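Two structures of poly(ADP-ribose) glycohydrolase from Thermomonospora curvata compared at one contact. The protein hydrolyses the ribose-ribose glycosidic bonds of poly(ADP-ribose) chains, releasing ADP-ribose. Structure 1 is PDB 3SIG (chain A, 1.28 Å), residues C91-S96 and A110-L115; structure 2 is PDB 3SII (chain B, 1.48 Å), residues C91-S96 and A110-L115. Structure 2 is superposed on structure 1 by the backbone atoms of these residues (RMSD 0.06 Å); each is numbered along its deposited sequence.

Structure 1 (3SIG). With AR6 ([(2R,3S,4R,5R)-5-(6-aminopurin-9-yl)-3,4-dihydroxy-oxolan-2-yl]methyl [hydroxy-[[(2R,3S,4R,5S)-3,4,5-trihydroxyoxolan-2-yl]methoxy]phosphoryl] hydrogen phosphate), chain C.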
loop_
_atom_site.group_PDB
_atom_site.type_symbol
_atom_site.label_atom_id
_atom_site.label_comp_id
_atom_site.label_asym_id
_atom_site.label_seq_id
_atom_site.Cartn_x
_atom_site.Cartn_y
_atom_site.Cartn_z
ATOM N N CYS A 91 -5.325 2.161 2.080
ATOM C CA CYS A 91 -4.541 0.958 1.890
ATOM C C CYS A 91 -3.058 1.234 1.877
ATOM O O CYS A 91 -2.617 2.180 1.223
ATOM C CB CYS A 91 -4.890 0.372 0.510
ATOM S SG CYS A 91 -6.594 -0.084 0.226
ATOM N N LEU A 92 -2.296 0.414 2.576
ATOM C CA LEU A 92 -0.842 0.481 2.531
ATOM C C LEU A 92 -0.302 -0.204 1.272
ATOM O O LEU A 92 -0.592 -1.381 1.044
ATOM C CB LEU A 92 -0.266 -0.147 3.819
ATOM C CG LEU A 92 1.260 -0.263 3.905
ATOM C CD1 LEU A 92 1.930 1.087 3.825
ATOM C CD2 LEU A 92 1.638 -0.975 5.199
ATOM N N ASN A 93 0.437 0.569 0.480
ATOM C CA ASN A 93 1.229 0.093 -0.640
ATOM C C ASN A 93 2.591 -0.317 -0.132
ATOM O O ASN A 93 3.285 0.492 0.493
ATOM C CB ASN A 93 1.349 1.243 -1.653
ATOM C CG ASN A 93 2.313 0.943 -2.789
ATOM O OD1 ASN A 93 2.613 -0.205 -3.070
ATOM N ND2 ASN A 93 2.830 1.999 -3.439
ATOM N N PHE A 94 2.951 -1.590 -0.369
ATOM C CA PHE A 94 4.221 -2.140 0.092
ATOM C C PHE A 94 5.272 -1.687 -0.925
ATOM O O PHE A 94 5.681 -2.398 -1.869
ATOM C CB PHE A 94 4.174 -3.666 0.166
ATOM C CG PHE A 94 3.038 -4.238 0.999
ATOM C CD1 PHE A 94 2.342 -3.504 1.957
ATOM C CD2 PHE A 94 2.723 -5.591 0.875
ATOM C CE1 PHE A 94 1.338 -4.084 2.716
ATOM C CE2 PHE A 94 1.704 -6.175 1.626
ATOM C CZ PHE A 94 1.006 -5.423 2.537
ATOM N N ALA A 95 5.714 -0.451 -0.737
ATOM C CA ALA A 95 6.331 0.318 -1.794
ATOM C C ALA A 95 7.773 -0.003 -2.052
ATOM O O ALA A 95 8.538 -0.304 -1.124
ATOM C CB ALA A 95 6.233 1.756 -1.418
ATOM N N SER A 96 8.167 0.166 -3.312
ATOM C CA SER A 96 9.544 0.381 -3.711
ATOM C C SER A 96 9.948 1.777 -3.270
ATOM O O SER A 96 9.225 2.759 -3.430
ATOM C CB SER A 96 9.655 0.305 -5.217
ATOM O OG SER A 96 10.973 0.705 -5.631
ATOM N N ALA A 110 4.482 -8.586 -7.552
ATOM C CA ALA A 110 4.445 -8.361 -6.118
ATOM C C ALA A 110 3.281 -7.406 -5.851
ATOM O O ALA A 110 2.542 -7.049 -6.773
ATOM C CB ALA A 110 5.786 -7.815 -5.620
ATOM N N GLN A 111 3.089 -7.021 -4.605
ATOM C CA GLN A 111 1.885 -6.281 -4.242
ATOM C C GLN A 111 1.788 -4.919 -4.912
ATOM O O GLN A 111 0.743 -4.554 -5.471
ATOM C CB GLN A 111 1.755 -6.154 -2.718
ATOM C CG GLN A 111 0.452 -5.576 -2.224
ATOM C CD GLN A 111 0.609 -4.185 -1.644
ATOM O OE1 GLN A 111 1.567 -3.450 -1.946
ATOM N NE2 GLN A 111 -0.341 -3.795 -0.820
ATOM N N GLU A 112 2.851 -4.139 -4.884
ATOM C CA GLU A 112 2.812 -2.813 -5.468
ATOM C C GLU A 112 2.496 -2.889 -6.949
ATOM O O GLU A 112 1.735 -2.094 -7.475
ATOM C CB GLU A 112 4.131 -2.054 -5.257
ATOM C CG GLU A 112 4.091 -0.680 -5.990
ATOM C CD GLU A 112 5.218 0.264 -5.650
ATOM O OE1 GLU A 112 6.343 -0.217 -5.362
ATOM O OE2 GLU A 112 4.989 1.505 -5.733
ATOM N N GLU A 113 3.128 -3.811 -7.653
ATOM C CA GLU A 113 2.885 -3.954 -9.089
ATOM C C GLU A 113 1.417 -4.238 -9.377
ATOM O O GLU A 113 0.859 -3.740 -10.349
ATOM C CB GLU A 113 3.790 -5.020 -9.695
ATOM C CG GLU A 113 5.274 -4.621 -9.736
ATOM C CD GLU A 113 6.070 -4.884 -8.473
ATOM O OE1 GLU A 113 5.501 -5.300 -7.446
ATOM O OE2 GLU A 113 7.299 -4.659 -8.517
ATOM N N GLY A 114 0.808 -5.090 -8.555
ATOM C CA GLY A 114 -0.610 -5.344 -8.728
ATOM C C GLY A 114 -1.441 -4.080 -8.523
ATOM O O GLY A 114 -2.395 -3.811 -9.268
ATOM N N LEU A 115 -1.079 -3.281 -7.537
ATOM C CA LEU A 115 -1.808 -2.025 -7.346
ATOM C C LEU A 115 -1.641 -1.127 -8.570
ATOM O O LEU A 115 -2.612 -0.531 -9.069
ATOM C CB LEU A 115 -1.285 -1.271 -6.112
ATOM C CG LEU A 115 -1.380 -2.036 -4.789
ATOM C CD1 LEU A 115 -0.841 -1.215 -3.657
ATOM C CD2 LEU A 115 -2.812 -2.537 -4.484
HETATM N N1 AR6 C . -2.296 -8.537 -1.419
HETATM C C2 AR6 C . -2.023 -8.860 -0.159
HETATM N N3 AR6 C . -0.887 -9.473 0.281
HETATM C C4 AR6 C . 0.006 -9.723 -0.704
HETATM C C5 AR6 C . -0.237 -9.386 -2.082
HETATM C C6 AR6 C . -1.430 -8.775 -2.365
HETATM N N6 AR6 C . -1.737 -8.445 -3.686
HETATM N N7 AR6 C . 0.945 -9.787 -2.801
HETATM C C8 AR6 C . 1.739 -10.326 -1.938
HETATM N N9 AR6 C . 1.262 -10.334 -0.661
HETATM P PA AR6 C . 5.601 -7.809 -1.237
HETATM P PB AR6 C . 7.582 -6.129 0.222
HETATM C "C1'" AR6 C . 1.830 -10.804 0.599
HETATM O O1A AR6 C . 6.659 -8.835 -1.435
HETATM O O1B AR6 C . 7.275 -4.887 1.034
HETATM C C1D AR6 C . 7.737 -4.777 -4.963
HETATM O O1D AR6 C . 8.472 -5.079 -6.116
HETATM C "C2'" AR6 C . 2.848 -11.914 0.441
HETATM O "O2'" AR6 C . 2.763 -12.796 1.525
HETATM O O2A AR6 C . 4.896 -7.274 -2.457
HETATM O O2B AR6 C . 8.227 -7.284 0.912
HETATM C C2D AR6 C . 7.936 -3.342 -4.669
HETATM O O2D AR6 C . 7.793 -2.454 -5.723
HETATM C "C3'" AR6 C . 4.131 -11.168 0.490
HETATM O "O3'" AR6 C . 5.177 -11.934 0.994
HETATM O O3A AR6 C . 6.180 -6.612 -0.365
HETATM C C3D AR6 C . 9.082 -3.298 -3.753
HETATM O O3D AR6 C . 10.196 -3.201 -4.602
HETATM C "C4'" AR6 C . 3.856 -9.986 1.374
HETATM O "O4'" AR6 C . 2.462 -9.777 1.321
HETATM C C4D AR6 C . 8.989 -4.607 -3.051
HETATM O O4D AR6 C . 8.264 -5.507 -3.875
HETATM C "C5'" AR6 C . 4.606 -8.707 1.027
HETATM O "O5'" AR6 C . 4.386 -8.352 -0.328
HETATM C C5D AR6 C . 8.343 -4.518 -1.669
HETATM O O5D AR6 C . 8.454 -5.785 -1.049
HETATM O O HOH W 1 5.091 -4.695 -3.266
HETATM O O HOH W 2 6.707 3.347 -4.712
#
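Phe94 and Gln111 stack at the meeting of central strand 90-94 of the macrodomain-like sheet and the start of helix 111-118. The Gln111 amide lies over one face of the ring, with the two planes only 12° apart. A bend at chi2 (-110°) lays it flat there. Gln111 OE1 accepts from Phe94 N at 2.8 Å, and NE2 donates to Leu92 O at 3.1 Å. Glu112 reaches out extended, its carboxylate turned 65° from the Asn93 amide. Asn93 ND2 meets Glu112 OE2 from above the carboxylate plane at 3.2 Å, and also bonds Thr174. Glu112 OE1 accepts from Ser96 N at 2.8 Å and from the ADP-ribose hydroxyl O2D at 2.7 Å. Water 2 links Glu112 OE2 to Ser96 O. Water 1 joins Phe94 O, Glu112 N and phosphate oxygen O2A, which also accepts from Gln111 N. Glu113 OE2 takes the bond from ligand O1D at 2.7 Å, and is also bonded to Gly103 N. Gln111, Glu112 and Glu113 form the Gln-Glu-Glu of the PARG signature.

Structure 2 (3SII). With A1R (5'-O-[(S)-{[(S)-{[(2R,3R,4S)-3,4-dihydroxypyrrolidin-2-yl]methoxy}(hydroxy)phosphoryl]oxy}(hydroxy)phosphoryl]adenosine), chain D.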
loop_
_atom_site.group_PDB
_atom_site.type_symbol
_atom_site.label_atom_id
_atom_site.label_comp_id
_atom_site.label_asym_id
_atom_site.label_seq_id
_atom_site.Cartn_x
_atom_site.Cartn_y
_atom_site.Cartn_z
ATOM N N CYS B 91 -5.315 2.153 2.035
ATOM C CA CYS B 91 -4.550 0.934 1.847
ATOM C C CYS B 91 -3.052 1.204 1.866
ATOM O O CYS B 91 -2.583 2.136 1.221
ATOM C CB CYS B 91 -4.860 0.311 0.488
ATOM S SG CYS B 91 -6.582 -0.125 0.199
ATOM N N LEU B 92 -2.308 0.369 2.577
ATOM C CA LEU B 92 -0.856 0.447 2.571
ATOM C C LEU B 92 -0.306 -0.211 1.300
ATOM O O LEU B 92 -0.596 -1.371 1.021
ATOM C CB LEU B 92 -0.288 -0.222 3.832
ATOM C CG LEU B 92 1.235 -0.349 3.933
ATOM C CD1 LEU B 92 1.913 1.031 3.819
ATOM C CD2 LEU B 92 1.626 -1.075 5.233
ATOM N N ASN B 93 0.452 0.565 0.529
ATOM C CA ASN B 93 1.218 0.111 -0.630
ATOM C C ASN B 93 2.598 -0.317 -0.138
ATOM O O ASN B 93 3.317 0.492 0.467
ATOM C CB ASN B 93 1.335 1.274 -1.632
ATOM C CG ASN B 93 2.270 0.966 -2.779
ATOM O OD1 ASN B 93 2.540 -0.196 -3.075
ATOM N ND2 ASN B 93 2.787 2.010 -3.421
ATOM N N PHE B 94 2.946 -1.591 -0.371
ATOM C CA PHE B 94 4.234 -2.140 0.057
ATOM C C PHE B 94 5.277 -1.672 -0.951
ATOM O O PHE B 94 5.650 -2.395 -1.886
ATOM C CB PHE B 94 4.200 -3.676 0.101
ATOM C CG PHE B 94 3.076 -4.265 0.938
ATOM C CD1 PHE B 94 2.403 -3.517 1.898
ATOM C CD2 PHE B 94 2.724 -5.603 0.775
ATOM C CE1 PHE B 94 1.384 -4.078 2.659
ATOM C CE2 PHE B 94 1.714 -6.170 1.536
ATOM C CZ PHE B 94 1.040 -5.405 2.484
ATOM N N ALA B 95 5.740 -0.449 -0.744
ATOM C CA ALA B 95 6.345 0.341 -1.804
ATOM C C ALA B 95 7.799 0.039 -2.083
ATOM O O ALA B 95 8.580 -0.266 -1.173
ATOM C CB ALA B 95 6.198 1.817 -1.485
ATOM N N SER B 96 8.156 0.169 -3.354
ATOM C CA SER B 96 9.545 0.368 -3.743
ATOM C C SER B 96 9.982 1.755 -3.310
ATOM O O SER B 96 9.225 2.720 -3.407
ATOM C CB SER B 96 9.677 0.253 -5.255
ATOM O OG SER B 96 10.986 0.622 -5.687
ATOM N N ALA B 110 4.390 -8.549 -7.604
ATOM C CA ALA B 110 4.416 -8.300 -6.166
ATOM C C ALA B 110 3.241 -7.384 -5.838
ATOM O O ALA B 110 2.481 -6.999 -6.731
ATOM C CB ALA B 110 5.746 -7.676 -5.749
ATOM N N GLN B 111 3.062 -7.035 -4.570
ATOM C CA GLN B 111 1.845 -6.301 -4.196
ATOM C C GLN B 111 1.737 -4.927 -4.862
ATOM O O GLN B 111 0.678 -4.570 -5.398
ATOM C CB GLN B 111 1.729 -6.193 -2.671
ATOM C CG GLN B 111 0.410 -5.617 -2.189
ATOM C CD GLN B 111 0.552 -4.208 -1.645
ATOM O OE1 GLN B 111 1.516 -3.500 -1.949
ATOM N NE2 GLN B 111 -0.402 -3.796 -0.809
ATOM N N GLU B 112 2.813 -4.148 -4.834
ATOM C CA GLU B 112 2.754 -2.808 -5.417
ATOM C C GLU B 112 2.474 -2.863 -6.914
ATOM O O GLU B 112 1.684 -2.076 -7.445
ATOM C CB GLU B 112 4.037 -2.018 -5.163
ATOM C CG GLU B 112 4.017 -0.681 -5.917
ATOM C CD GLU B 112 5.180 0.234 -5.597
ATOM O OE1 GLU B 112 6.286 -0.269 -5.314
ATOM O OE2 GLU B 112 4.986 1.467 -5.660
ATOM N N GLU B 113 3.144 -3.783 -7.599
ATOM C CA GLU B 113 2.956 -3.942 -9.033
ATOM C C GLU B 113 1.490 -4.233 -9.368
ATOM O O GLU B 113 0.942 -3.692 -10.337
ATOM C CB GLU B 113 3.875 -5.043 -9.563
ATOM C CG GLU B 113 5.328 -4.610 -9.692
ATOM C CD GLU B 113 6.153 -4.793 -8.428
ATOM O OE1 GLU B 113 5.573 -4.977 -7.337
ATOM O OE2 GLU B 113 7.398 -4.742 -8.532
ATOM N N GLY B 114 0.856 -5.084 -8.566
ATOM C CA GLY B 114 -0.565 -5.355 -8.723
ATOM C C GLY B 114 -1.419 -4.102 -8.552
ATOM O O GLY B 114 -2.364 -3.873 -9.309
ATOM N N LEU B 115 -1.094 -3.281 -7.555
ATOM C CA LEU B 115 -1.811 -2.025 -7.357
ATOM C C LEU B 115 -1.625 -1.140 -8.591
ATOM O O LEU B 115 -2.588 -0.560 -9.100
ATOM C CB LEU B 115 -1.305 -1.294 -6.108
ATOM C CG LEU B 115 -1.399 -2.043 -4.782
ATOM C CD1 LEU B 115 -0.906 -1.147 -3.666
ATOM C CD2 LEU B 115 -2.838 -2.517 -4.512
HETATM N N1 A1R D . -2.271 -8.555 -1.453
HETATM C C2 A1R D . -2.002 -8.916 -0.162
HETATM N N3 A1R D . -0.849 -9.552 0.189
HETATM C C4 A1R D . -0.032 -9.783 -0.825
HETATM C C5 A1R D . -0.198 -9.450 -2.167
HETATM C C6 A1R D . -1.389 -8.810 -2.443
HETATM N N6 A1R D . -1.725 -8.422 -3.777
HETATM N N7 A1R D . 0.901 -9.862 -2.912
HETATM C C8 A1R D . 1.735 -10.433 -2.023
HETATM N N9 A1R D . 1.221 -10.421 -0.739
HETATM C "C1'" A1R D . 1.822 -10.917 0.486
HETATM C "C2'" A1R D . 2.837 -11.989 0.279
HETATM O "O2'" A1R D . 2.794 -12.902 1.323
HETATM C "C3'" A1R D . 4.124 -11.260 0.286
HETATM O "O3'" A1R D . 5.168 -12.040 0.754
HETATM O "O4'" A1R D . 2.484 -9.871 1.151
HETATM C "C4'" A1R D . 3.862 -10.127 1.211
HETATM C "C5'" A1R D . 4.707 -8.914 0.885
HETATM O "O5'" A1R D . 4.483 -8.492 -0.424
HETATM P PA A1R D . 5.665 -7.839 -1.282
HETATM O O1A A1R D . 4.951 -7.227 -2.454
HETATM O O2A A1R D . 6.752 -8.782 -1.663
HETATM O O3A A1R D . 6.193 -6.658 -0.365
HETATM P PB A1R D . 7.690 -6.222 -0.003
HETATM O O1B A1R D . 8.448 -7.297 0.740
HETATM O O2B A1R D . 7.566 -4.966 0.811
HETATM O O5N A1R D . 8.470 -6.006 -1.357
HETATM C C5N A1R D . 8.433 -4.787 -2.035
HETATM N N4N A1R D . 8.275 -5.381 -3.982
HETATM C C1N A1R D . 7.450 -4.714 -4.981
HETATM O O2N A1R D . 7.798 -2.538 -5.856
HETATM C C2N A1R D . 7.597 -3.250 -4.702
HETATM O O3N A1R D . 9.948 -3.305 -4.342
HETATM C C3N A1R D . 8.713 -3.184 -3.726
HETATM C C4N A1R D . 9.074 -4.424 -3.054
HETATM O O HOH W 3 5.117 -4.772 -3.227
HETATM O O HOH W 4 6.744 3.322 -4.751
#
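Phe94 and Gln111 are stacked, the amide lying over one face of the ring with planes 11° apart. The bend at chi2 (-108°) gives the Gln111 amide this flat pose. Gln111 OE1 accepts from Phe94 N at 2.9 Å, and NE2 donates to Leu92 O at 3.0 Å. Glu112 is extended, with its carboxylate 66° from the plane of the Asn93 amide. Asn93 ND2 comes to Glu112 OE2 from above the carboxylate plane at 3.2 Å, and also bonds Thr174. Glu112 OE1 accepts from Ser96 N at 2.7 Å and from the inhibitor hydroxyl O2N at 2.8 Å. Water 4 links Glu112 OE2 to Ser96 O. Water 3 joins Phe94 O, Glu112 N and phosphate oxygen O1A, which also accepts from Gln111 N. The Glu113 carboxylate lies beside the ring carbon C1N, which bears no hydroxyl, and its OE2 is bonded to Gly103 N. Thus the Gln-Glu-Glu of the PARG signature lines the pocket around the diphosphate and pyrrolidine of ADP-HPD.

What differs
The bound group is what differs, for the two chains share one sequence. Structure 1 holds ADP-ribose (AR6) and structure 2 the inhibitor ADP-HPD (A1R) at the same place. The first change is at the anomeric carbon. AR6 carries the hydroxyl O1D there, which bonds Glu113(A) OE2 at 2.7 Å. A1R has no hydroxyl on the matching carbon C1N, so Glu113(B) has no such bond to receive. The side chain of Glu113(B) nevertheless keeps its place. The second change is in the sugar ring. The ring oxygen O4D of AR6 gives way to the pyrrolidine nitrogen N4N of A1R. That amine is probably protonated, so it may bring a positive charge near Glu113(B). The contact with the next hydroxyl persists: O2D of AR6 bonds Glu112(A) OE1, and O2N of A1R bonds Glu112(B) OE1. Asn93(A), Phe94(A), Ser96(A), Glu112(A), Leu115(A) and their counterparts keep their places. Glu112(A) accepts from Asn93(A) ND2 and Ser96(A) N, and Glu112(B) from Asn93(B) ND2 and Ser96(B) N. The waters correspond, water 1 with water 3 and water 2 with water 4.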